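Local coordinates for protein denovo NTF2 (PDB 6W40) that is a de novo designed NTF2-like protein with no established function, probably intended as a scaffold for a pocket, at residues R68-H73 and G86-S91; E102-V107 and K114-I119. All blocks are in the same frame, centred on the assembly; numbering follows the deposited sequence.

Both contacts are antiparallel strand pairs of one sheet, joined because strands 81-90 and 100-108 are neighbours in it. The centre of contact 2 lies about 6 Å from that of the chain, the centre of contact 1 about 11 Å. Both are partly buried, but only contact 1 has exposed residues. Their chemistry follows: contact 2 is a regular ladder of valines, isoleucines and a leucine with a few charges on one face, whereas contact 1 is bulged, turns a corner at one end and exposes arginines and a histidine. The inner faces meet where Ile-70 CD1 lies 3.6 Å from Leu-103 CD2 and Trp-88 NE1 lies 3.9 Å from Ile-119 CD1.

Contact 1: residues R68-H73 and G86-S91; sequences RNIRIH and GRWETS
Arg-68 N and Asn-69 N both turn to the carbonyl of Glu-89, which makes this a classic beta bulge. The bond from Arg-68 N to Glu-89 O is 2.7 Å long and runs nearly along the C=O axis; that from Asn-69 N to the same oxygen is weak. Glu-89 N answers to Asn-69 O at 3.0 Å. Beyond the bulge Arg-71 and Arg-87 exchange both backbone bonds as a hydrogen-bonded pair.

Apolar contact is made on the face of Ile-70 and Trp-88. The two side chains run alongside each other into the interior, and Ile-70 CG1 is 3.6 Å from Trp-88 CZ3. Trp-65 meets the indole, and Leu-18 and Trp-24 touch Ile-70.

The other face is polar. In Glu-89, CG anti to the backbone N (chi1 176°) and the extended chain beyond it carry the carboxylate across to Asn-69, with OE1 3.2 Å from Asn-69 CB and OE2 4.0 Å from Arg-68 CB. An alanine here would lack the carboxylate and would probably leave a gap beside Asn-69 CB and the positive charges of Arg-68 and Arg-71 without this nearby counter-charge. Arg-87 NH1 is salt-bridged to Asp-100.

At the corner, His-73 lays its ring over Gly-86, whose CA sits 3.9 Å from the ring centroid in a CH-pi contact. Arg-87 CB comes up to His-73 NE2 at 3.7 Å. Gly-86 has no side chain between the strands, consistent with the close approach of its CA to Ile-72 CA, 4.3 Å.

The backbone thus supplies the direct polar bonds between the segments, while Glu-89 probably influences Arg-68 and Arg-71 only through space, their charged atoms not touching.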
ATOM      1  N   ARG A  68     -12.577   4.199   6.667  1.00 60.66           N
ATOM      2  CA  ARG A  68     -12.314   4.450   5.256  1.00 64.32           C
ATOM      3  C   ARG A  68     -10.985   3.853   4.812  1.00 64.58           C
ATOM      4  O   ARG A  68     -10.925   3.166   3.789  1.00 65.04           O
ATOM      5  CB  ARG A  68     -12.333   5.956   4.972  1.00 55.56           C
ATOM      6  CG  ARG A  68     -13.714   6.580   5.038  1.00 55.95           C
ATOM      7  CD  ARG A  68     -13.655   8.061   4.710  1.00 62.56           C
ATOM      8  NE  ARG A  68     -14.985   8.650   4.608  1.00 68.40           N
ATOM      9  CZ  ARG A  68     -15.214   9.935   4.364  1.00 66.46           C
ATOM     10  NH1 ARG A  68     -14.199  10.771   4.196  1.00 75.11           N
ATOM     11  NH2 ARG A  68     -16.459  10.387   4.287  1.00 72.64           N
ATOM     12  N   ASN A  69      -9.918   4.099   5.566  1.00 65.02           N
ATOM     13  CA  ASN A  69      -8.616   3.502   5.299  1.00 68.42           C
ATOM     14  C   ASN A  69      -7.853   3.434   6.619  1.00 66.43           C
ATOM     15  O   ASN A  69      -8.431   3.594   7.698  1.00 61.74           O
ATOM     16  CB  ASN A  69      -7.868   4.296   4.219  1.00 63.47           C
ATOM     17  CG  ASN A  69      -6.768   3.488   3.555  1.00 66.23           C
ATOM     18  OD1 ASN A  69      -6.750   2.259   3.635  1.00 61.63           O
ATOM     19  ND2 ASN A  69      -5.842   4.176   2.899  1.00 72.16           N
ATOM     20  N   ILE A  70      -6.546   3.197   6.535  1.00 67.47           N
ATOM     21  CA  ILE A  70      -5.689   3.041   7.705  1.00 47.36           C
ATOM     22  C   ILE A  70      -4.512   3.996   7.556  1.00 57.44           C
ATOM     23  O   ILE A  70      -3.658   3.803   6.681  1.00 61.30           O
ATOM     24  CB  ILE A  70      -5.199   1.597   7.872  1.00 49.21           C
ATOM     25  CG1 ILE A  70      -6.386   0.644   7.999  1.00 58.97           C
ATOM     26  CG2 ILE A  70      -4.288   1.477   9.086  1.00 56.06           C
ATOM     27  CD1 ILE A  70      -6.002  -0.810   7.959  1.00 65.91           C
ATOM     28  N   ARG A  71      -4.464   5.021   8.405  1.00 53.77           N
ATOM     29  CA  ARG A  71      -3.316   5.922   8.452  1.00 58.51           C
ATOM     30  C   ARG A  71      -2.109   5.154   8.977  1.00 61.57           C
ATOM     31  O   ARG A  71      -2.013   4.878  10.177  1.00 57.67           O
ATOM     32  CB  ARG A  71      -3.624   7.131   9.330  1.00 51.33           C
ATOM     33  CG  ARG A  71      -2.451   8.082   9.502  1.00 61.33           C
ATOM     34  CD  ARG A  71      -2.019   8.676   8.171  1.00 66.24           C
ATOM     35  NE  ARG A  71      -3.061   9.514   7.585  1.00 75.01           N
ATOM     36  CZ  ARG A  71      -3.191  10.816   7.819  1.00 72.36           C
ATOM     37  NH1 ARG A  71      -2.345  11.436   8.630  1.00 61.75           N
ATOM     38  NH2 ARG A  71      -4.170  11.500   7.240  1.00 80.78           N
ATOM     39  N   ILE A  72      -1.187   4.818   8.082  1.00 62.19           N
ATOM     40  CA  ILE A  72      -0.113   3.882   8.391  1.00 54.02           C
ATOM     41  C   ILE A  72       1.026   4.608   9.091  1.00 54.04           C
ATOM     42  O   ILE A  72       1.464   5.678   8.649  1.00 67.68           O
ATOM     43  CB  ILE A  72       0.379   3.190   7.111  1.00 57.91           C
ATOM     44  CG1 ILE A  72      -0.730   2.311   6.533  1.00 54.36           C
ATOM     45  CG2 ILE A  72       1.633   2.377   7.387  1.00 52.42           C
ATOM     46  CD1 ILE A  72      -0.381   1.694   5.209  1.00 62.70           C
ATOM     47  N   HIS A  73       1.513   4.023  10.186  1.00 48.63           N
ATOM     48  CA  HIS A  73       2.687   4.516  10.895  1.00 52.55           C
ATOM     49  C   HIS A  73       3.951   3.739  10.554  1.00 51.16           C
ATOM     50  O   HIS A  73       5.011   4.344  10.369  1.00 59.85           O
ATOM     51  CB  HIS A  73       2.456   4.467  12.409  1.00 50.45           C
ATOM     52  CG  HIS A  73       1.297   5.293  12.875  1.00 56.49           C
ATOM     53  ND1 HIS A  73       0.824   5.248  14.169  1.00 65.14           N
ATOM     54  CD2 HIS A  73       0.517   6.186  12.222  1.00 55.73           C
ATOM     55  CE1 HIS A  73      -0.198   6.076  14.291  1.00 67.57           C
ATOM     56  NE2 HIS A  73      -0.405   6.658  13.124  1.00 67.45           N
ATOM     57  N   GLY A  86      -0.792   1.351  12.730  1.00 39.90           N
ATOM     58  CA  GLY A  86      -1.382   2.586  12.252  1.00 45.12           C
ATOM     59  C   GLY A  86      -2.523   3.106  13.103  1.00 52.44           C
ATOM     60  O   GLY A  86      -2.613   2.818  14.299  1.00 51.70           O
ATOM     61  N   ARG A  87      -3.399   3.884  12.467  0.96 54.43           N
ATOM     62  CA  ARG A  87      -4.492   4.568  13.142  0.96 58.42           C
ATOM     63  C   ARG A  87      -5.656   4.669  12.166  0.96 61.29           C
ATOM     64  O   ARG A  87      -5.446   4.878  10.968  0.96 50.32           O
ATOM     65  CB  ARG A  87      -4.047   5.958  13.616  0.96 58.01           C
ATOM     66  CG  ARG A  87      -4.911   6.604  14.688  0.96 63.23           C
ATOM     67  CD  ARG A  87      -4.151   7.757  15.341  0.96 78.93           C
ATOM     68  NE  ARG A  87      -5.000   8.599  16.181  0.96 89.10           N
ATOM     69  CZ  ARG A  87      -5.145   8.449  17.494  0.96 88.86           C
ATOM     70  NH1 ARG A  87      -4.505   7.476  18.130  0.96 85.76           N
ATOM     71  NH2 ARG A  87      -5.942   9.265  18.169  0.96 86.81           N
ATOM     72  N   TRP A  88      -6.877   4.508  12.675  1.00 59.02           N
ATOM     73  CA  TRP A  88      -8.042   4.467  11.799  1.00 50.94           C
ATOM     74  C   TRP A  88      -8.224   5.789  11.066  1.00 50.52           C
ATOM     75  O   TRP A  88      -8.018   6.867  11.630  1.00 54.01           O
ATOM     76  CB  TRP A  88      -9.314   4.146  12.589  1.00 52.90           C
ATOM     77  CG  TRP A  88      -9.460   2.717  13.041  1.00 51.89           C
ATOM     78  CD1 TRP A  88      -9.784   2.291  14.295  1.00 48.79           C
ATOM     79  CD2 TRP A  88      -9.305   1.533  12.244  1.00 46.42           C
ATOM     80  NE1 TRP A  88      -9.838   0.920  14.332  1.00 50.21           N
ATOM     81  CE2 TRP A  88      -9.547   0.430  13.087  1.00 51.22           C
ATOM     82  CE3 TRP A  88      -8.982   1.298  10.904  1.00 59.13           C
ATOM     83  CZ2 TRP A  88      -9.476  -0.886  12.633  1.00 47.54           C
ATOM     84  CZ3 TRP A  88      -8.913  -0.009  10.457  1.00 63.46           C
ATOM     85  CH2 TRP A  88      -9.159  -1.083  11.319  1.00 49.33           C
ATOM     86  N   GLU A  89      -8.609   5.697   9.795  1.00 60.04           N
ATOM     87  CA  GLU A  89      -9.063   6.847   9.017  1.00 57.26           C
ATOM     88  C   GLU A  89     -10.581   6.732   8.927  1.00 46.71           C
ATOM     89  O   GLU A  89     -11.124   6.067   8.045  1.00 56.75           O
ATOM     90  CB  GLU A  89      -8.413   6.883   7.639  1.00 54.98           C
ATOM     91  CG  GLU A  89      -8.924   8.007   6.748  1.00 64.62           C
ATOM     92  CD  GLU A  89      -8.423   7.897   5.323  1.00 72.67           C
ATOM     93  OE1 GLU A  89      -7.318   7.350   5.120  1.00 77.23           O
ATOM     94  OE2 GLU A  89      -9.137   8.353   4.404  1.00 65.64           O
ATOM     95  N   THR A  90     -11.268   7.379   9.860  1.00 48.67           N
ATOM     96  CA  THR A  90     -12.710   7.254   9.967  1.00 55.67           C
ATOM     97  C   THR A  90     -13.411   8.373   9.202  1.00 62.44           C
ATOM     98  O   THR A  90     -12.799   9.355   8.774  1.00 60.12           O
ATOM     99  CB  THR A  90     -13.140   7.265  11.432  1.00 51.38           C
ATOM    100  OG1 THR A  90     -12.878   8.557  11.995  1.00 46.35           O
ATOM    101  CG2 THR A  90     -12.367   6.215  12.214  1.00 47.66           C
ATOM    102  N   SER A  91     -14.721   8.211   9.033  1.00 56.29           N
ATOM    103  CA  SER A  91     -15.552   9.215   8.385  1.00 57.75           C
ATOM    104  C   SER A  91     -16.178  10.188   9.376  1.00 62.03           C
ATOM    105  O   SER A  91     -16.966  11.046   8.963  1.00 67.74           O
ATOM    106  CB  SER A  91     -16.651   8.538   7.559  1.00 54.56           C
ATOM    107  OG  SER A  91     -17.523   7.785   8.383  1.00 60.59           O
TER

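Contact 2: residues E102-V107 and K114-I119; sequences ELIVIV and KVRIII
A beta hairpin, strand 100-108 returning as strand 111-119, brings Leu-103 against Ile-117 and Ile-106 against Lys-114. The axes of segments 102-107 and 114-119 run at 175°, almost exactly antiparallel. Glu-102 with Ile-118 and Ile-104 with Arg-116 each exchange two backbone bonds; Arg-116 N to Ile-104 O is 2.8 Å. Ile-106 N reaches Lys-114 O at 2.8 Å in a nearly straight bond, with 173° at the hydrogen, but the return bond from Lys-114 N to Ile-106 O is weak. Between these rungs CA-H...O contacts fill in, such as Leu-103 CA to Arg-116 O at 3.3 Å.

In the NTF2-like fold a strongly curved sheet wraps against helices, and this hairpin is part of that sheet: strand 81-90 flanks it beyond segment 102-107 and strand 35-41 beyond segment 114-119. The face of Leu-103, Val-105, Val-115 and Ile-117 is buried, with Leu-58 and Leu-61 of helix 51-65 touching Ile-117. Leu-103 and Ile-117 pack flank to flank on it, Leu-103 CD2 being 3.9 Å from Ile-117 CG1.

On the reverse face Ile-106 and Lys-114 also run side by side. The closest touch is Ile-106 CD1 on Lys-114 CD at 3.7 Å, so the lysine offers its aliphatic stem; chi1 of -174° sets its CG anti to the backbone N, and the fully extended chain beyond carries NZ on past the contact with Ile-106. Ile-104 and Arg-116 meet through their CB atoms, 4.1 Å apart. The arginine's extended chain carries its guanidinium clear of segment 102-107, and NH2 forms a salt bridge with Asp-40 on strand 35-41.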
ATOM      1  N   GLU A 102      -3.230  -2.554  15.008  1.00 38.21           N
ATOM      2  CA  GLU A 102      -2.175  -3.350  14.400  1.00 45.21           C
ATOM      3  C   GLU A 102      -2.826  -4.426  13.546  1.00 38.63           C
ATOM      4  O   GLU A 102      -3.762  -5.095  13.995  1.00 31.20           O
ATOM      5  CB  GLU A 102      -1.267  -3.983  15.457  1.00 35.46           C
ATOM      6  CG  GLU A 102      -0.162  -4.853  14.876  1.00 38.91           C
ATOM      7  CD  GLU A 102       0.726  -5.467  15.940  1.00 45.77           C
ATOM      8  OE1 GLU A 102       0.628  -5.053  17.114  1.00 64.83           O
ATOM      9  OE2 GLU A 102       1.522  -6.368  15.602  1.00 50.36           O
ATOM     10  N   LEU A 103      -2.343  -4.587  12.317  1.00 39.50           N
ATOM     11  CA  LEU A 103      -2.912  -5.553  11.389  1.00 43.31           C
ATOM     12  C   LEU A 103      -1.821  -6.485  10.889  1.00 35.49           C
ATOM     13  O   LEU A 103      -0.736  -6.032  10.512  1.00 39.52           O
ATOM     14  CB  LEU A 103      -3.598  -4.858  10.210  1.00 43.05           C
ATOM     15  CG  LEU A 103      -4.716  -3.887  10.588  1.00 46.83           C
ATOM     16  CD1 LEU A 103      -4.193  -2.459  10.645  1.00 48.17           C
ATOM     17  CD2 LEU A 103      -5.887  -4.010   9.628  1.00 47.93           C
ATOM     18  N   ILE A 104      -2.114  -7.781  10.889  1.00 33.82           N
ATOM     19  CA  ILE A 104      -1.198  -8.805  10.404  1.00 33.59           C
ATOM     20  C   ILE A 104      -1.915  -9.596   9.322  1.00 39.96           C
ATOM     21  O   ILE A 104      -2.959 -10.209   9.580  1.00 33.41           O
ATOM     22  CB  ILE A 104      -0.716  -9.722  11.536  1.00 40.28           C
ATOM     23  CG1 ILE A 104       0.074  -8.907  12.560  1.00 37.75           C
ATOM     24  CG2 ILE A 104       0.130 -10.859  10.978  1.00 37.86           C
ATOM     25  CD1 ILE A 104       0.283  -9.617  13.867  1.00 53.50           C
ATOM     26  N   VAL A 105      -1.362  -9.577   8.112  1.00 33.94           N
ATOM     27  CA  VAL A 105      -1.962 -10.224   6.952  1.00 33.59           C
ATOM     28  C   VAL A 105      -0.985 -11.265   6.432  1.00 33.05           C
ATOM     29  O   VAL A 105       0.164 -10.940   6.110  1.00 37.81           O
ATOM     30  CB  VAL A 105      -2.315  -9.211   5.852  1.00 44.43           C
ATOM     31  CG1 VAL A 105      -2.851  -9.931   4.622  1.00 43.03           C
ATOM     32  CG2 VAL A 105      -3.321  -8.197   6.373  1.00 26.26           C
ATOM     33  N   ILE A 106      -1.442 -12.512   6.346  1.00 34.68           N
ATOM     34  CA  ILE A 106      -0.641 -13.619   5.839  1.00 28.76           C
ATOM     35  C   ILE A 106      -1.152 -13.966   4.449  1.00 36.63           C
ATOM     36  O   ILE A 106      -2.345 -14.244   4.269  1.00 32.72           O
ATOM     37  CB  ILE A 106      -0.703 -14.837   6.771  1.00 39.04           C
ATOM     38  CG1 ILE A 106      -0.189 -14.465   8.164  1.00 36.31           C
ATOM     39  CG2 ILE A 106       0.098 -15.992   6.193  1.00 37.57           C
ATOM     40  CD1 ILE A 106      -0.203 -15.614   9.147  1.00 46.20           C
ATOM     41  N   VAL A 107      -0.255 -13.949   3.468  1.00 35.30           N
ATOM     42  CA  VAL A 107      -0.599 -14.203   2.075  1.00 35.04           C
ATOM     43  C   VAL A 107      -0.035 -15.561   1.684  1.00 37.59           C
ATOM     44  O   VAL A 107       1.174 -15.799   1.803  1.00 45.36           O
ATOM     45  CB  VAL A 107      -0.071 -13.094   1.152  1.00 37.34           C
ATOM     46  CG1 VAL A 107      -0.378 -13.421  -0.300  1.00 32.43           C
ATOM     47  CG2 VAL A 107      -0.677 -11.755   1.542  1.00 31.04           C
ATOM     48  N   LYS A 114      -4.769 -15.414   6.307  1.00 35.45           N
ATOM     49  CA  LYS A 114      -5.029 -15.084   7.701  1.00 42.19           C
ATOM     50  C   LYS A 114      -4.943 -13.578   7.903  1.00 37.33           C
ATOM     51  O   LYS A 114      -4.046 -12.921   7.369  1.00 32.68           O
ATOM     52  CB  LYS A 114      -4.044 -15.799   8.632  1.00 39.94           C
ATOM     53  CG  LYS A 114      -4.341 -15.618  10.109  1.00 41.54           C
ATOM     54  CD  LYS A 114      -3.360 -16.399  10.962  1.00 52.00           C
ATOM     55  CE  LYS A 114      -3.709 -16.287  12.432  1.00 63.63           C
ATOM     56  NZ  LYS A 114      -2.758 -17.047  13.287  1.00 81.95           N
ATOM     57  N   VAL A 115      -5.888 -13.043   8.675  1.00 36.77           N
ATOM     58  CA  VAL A 115      -5.894 -11.641   9.077  1.00 36.77           C
ATOM     59  C   VAL A 115      -6.012 -11.585  10.592  1.00 30.36           C
ATOM     60  O   VAL A 115      -6.863 -12.263  11.177  1.00 33.93           O
ATOM     61  CB  VAL A 115      -7.049 -10.854   8.428  1.00 35.42           C
ATOM     62  CG1 VAL A 115      -7.041  -9.407   8.907  1.00 26.13           C
ATOM     63  CG2 VAL A 115      -6.957 -10.915   6.917  1.00 29.62           C
ATOM     64  N   ARG A 116      -5.158 -10.786  11.225  1.00 32.86           N
ATOM     65  CA  ARG A 116      -5.258 -10.511  12.651  1.00 32.86           C
ATOM     66  C   ARG A 116      -5.363  -9.008  12.850  1.00 34.92           C
ATOM     67  O   ARG A 116      -4.607  -8.244  12.241  1.00 33.03           O
ATOM     68  CB  ARG A 116      -4.062 -11.067  13.427  1.00 37.35           C
ATOM     69  CG  ARG A 116      -4.176 -10.834  14.927  1.00 45.40           C
ATOM     70  CD  ARG A 116      -3.071 -11.516  15.714  1.00 50.28           C
ATOM     71  NE  ARG A 116      -3.317 -11.424  17.150  1.00 41.31           N
ATOM     72  CZ  ARG A 116      -2.500 -11.897  18.085  1.00 42.24           C
ATOM     73  NH1 ARG A 116      -1.371 -12.501  17.740  1.00 46.53           N
ATOM     74  NH2 ARG A 116      -2.812 -11.765  19.367  1.00 46.72           N
ATOM     75  N   ILE A 117      -6.299  -8.589  13.696  1.00 36.63           N
ATOM     76  CA  ILE A 117      -6.536  -7.179  13.971  1.00 33.20           C
ATOM     77  C   ILE A 117      -6.584  -6.994  15.480  1.00 41.40           C
ATOM     78  O   ILE A 117      -7.366  -7.661  16.168  1.00 37.21           O
ATOM     79  CB  ILE A 117      -7.831  -6.676  13.313  1.00 37.78           C
ATOM     80  CG1 ILE A 117      -7.677  -6.691  11.789  1.00 40.07           C
ATOM     81  CG2 ILE A 117      -8.178  -5.281  13.813  1.00 40.31           C
ATOM     82  CD1 ILE A 117      -8.893  -6.217  11.033  1.00 26.09           C
ATOM     83  N   ILE A 118      -5.744  -6.097  15.993  1.00 36.45           N
ATOM     84  CA  ILE A 118      -5.640  -5.823  17.420  1.00 46.47           C
ATOM     85  C   ILE A 118      -5.912  -4.341  17.630  1.00 44.59           C
ATOM     86  O   ILE A 118      -5.221  -3.490  17.057  1.00 41.53           O
ATOM     87  CB  ILE A 118      -4.262  -6.214  17.976  1.00 38.72           C
ATOM     88  CG1 ILE A 118      -3.983  -7.692  17.699  1.00 38.48           C
ATOM     89  CG2 ILE A 118      -4.187  -5.921  19.468  1.00 35.28           C
ATOM     90  CD1 ILE A 118      -2.562  -8.109  17.987  1.00 46.33           C
ATOM     91  N   ILE A 119      -6.918  -4.035  18.445  1.00 33.35           N
ATOM     92  CA  ILE A 119      -7.320  -2.664  18.727  1.00 47.22           C
ATOM     93  C   ILE A 119      -7.223  -2.435  20.226  1.00 48.06           C
ATOM     94  O   ILE A 119      -7.806  -3.191  21.013  1.00 48.05           O
ATOM     95  CB  ILE A 119      -8.747  -2.376  18.226  1.00 49.48           C
ATOM     96  CG1 ILE A 119      -8.873  -2.720  16.740  1.00 50.20           C
ATOM     97  CG2 ILE A 119      -9.108  -0.920  18.465  1.00 52.70           C
ATOM     98  CD1 ILE A 119     -10.269  -2.528  16.193  1.00 45.96           C
TER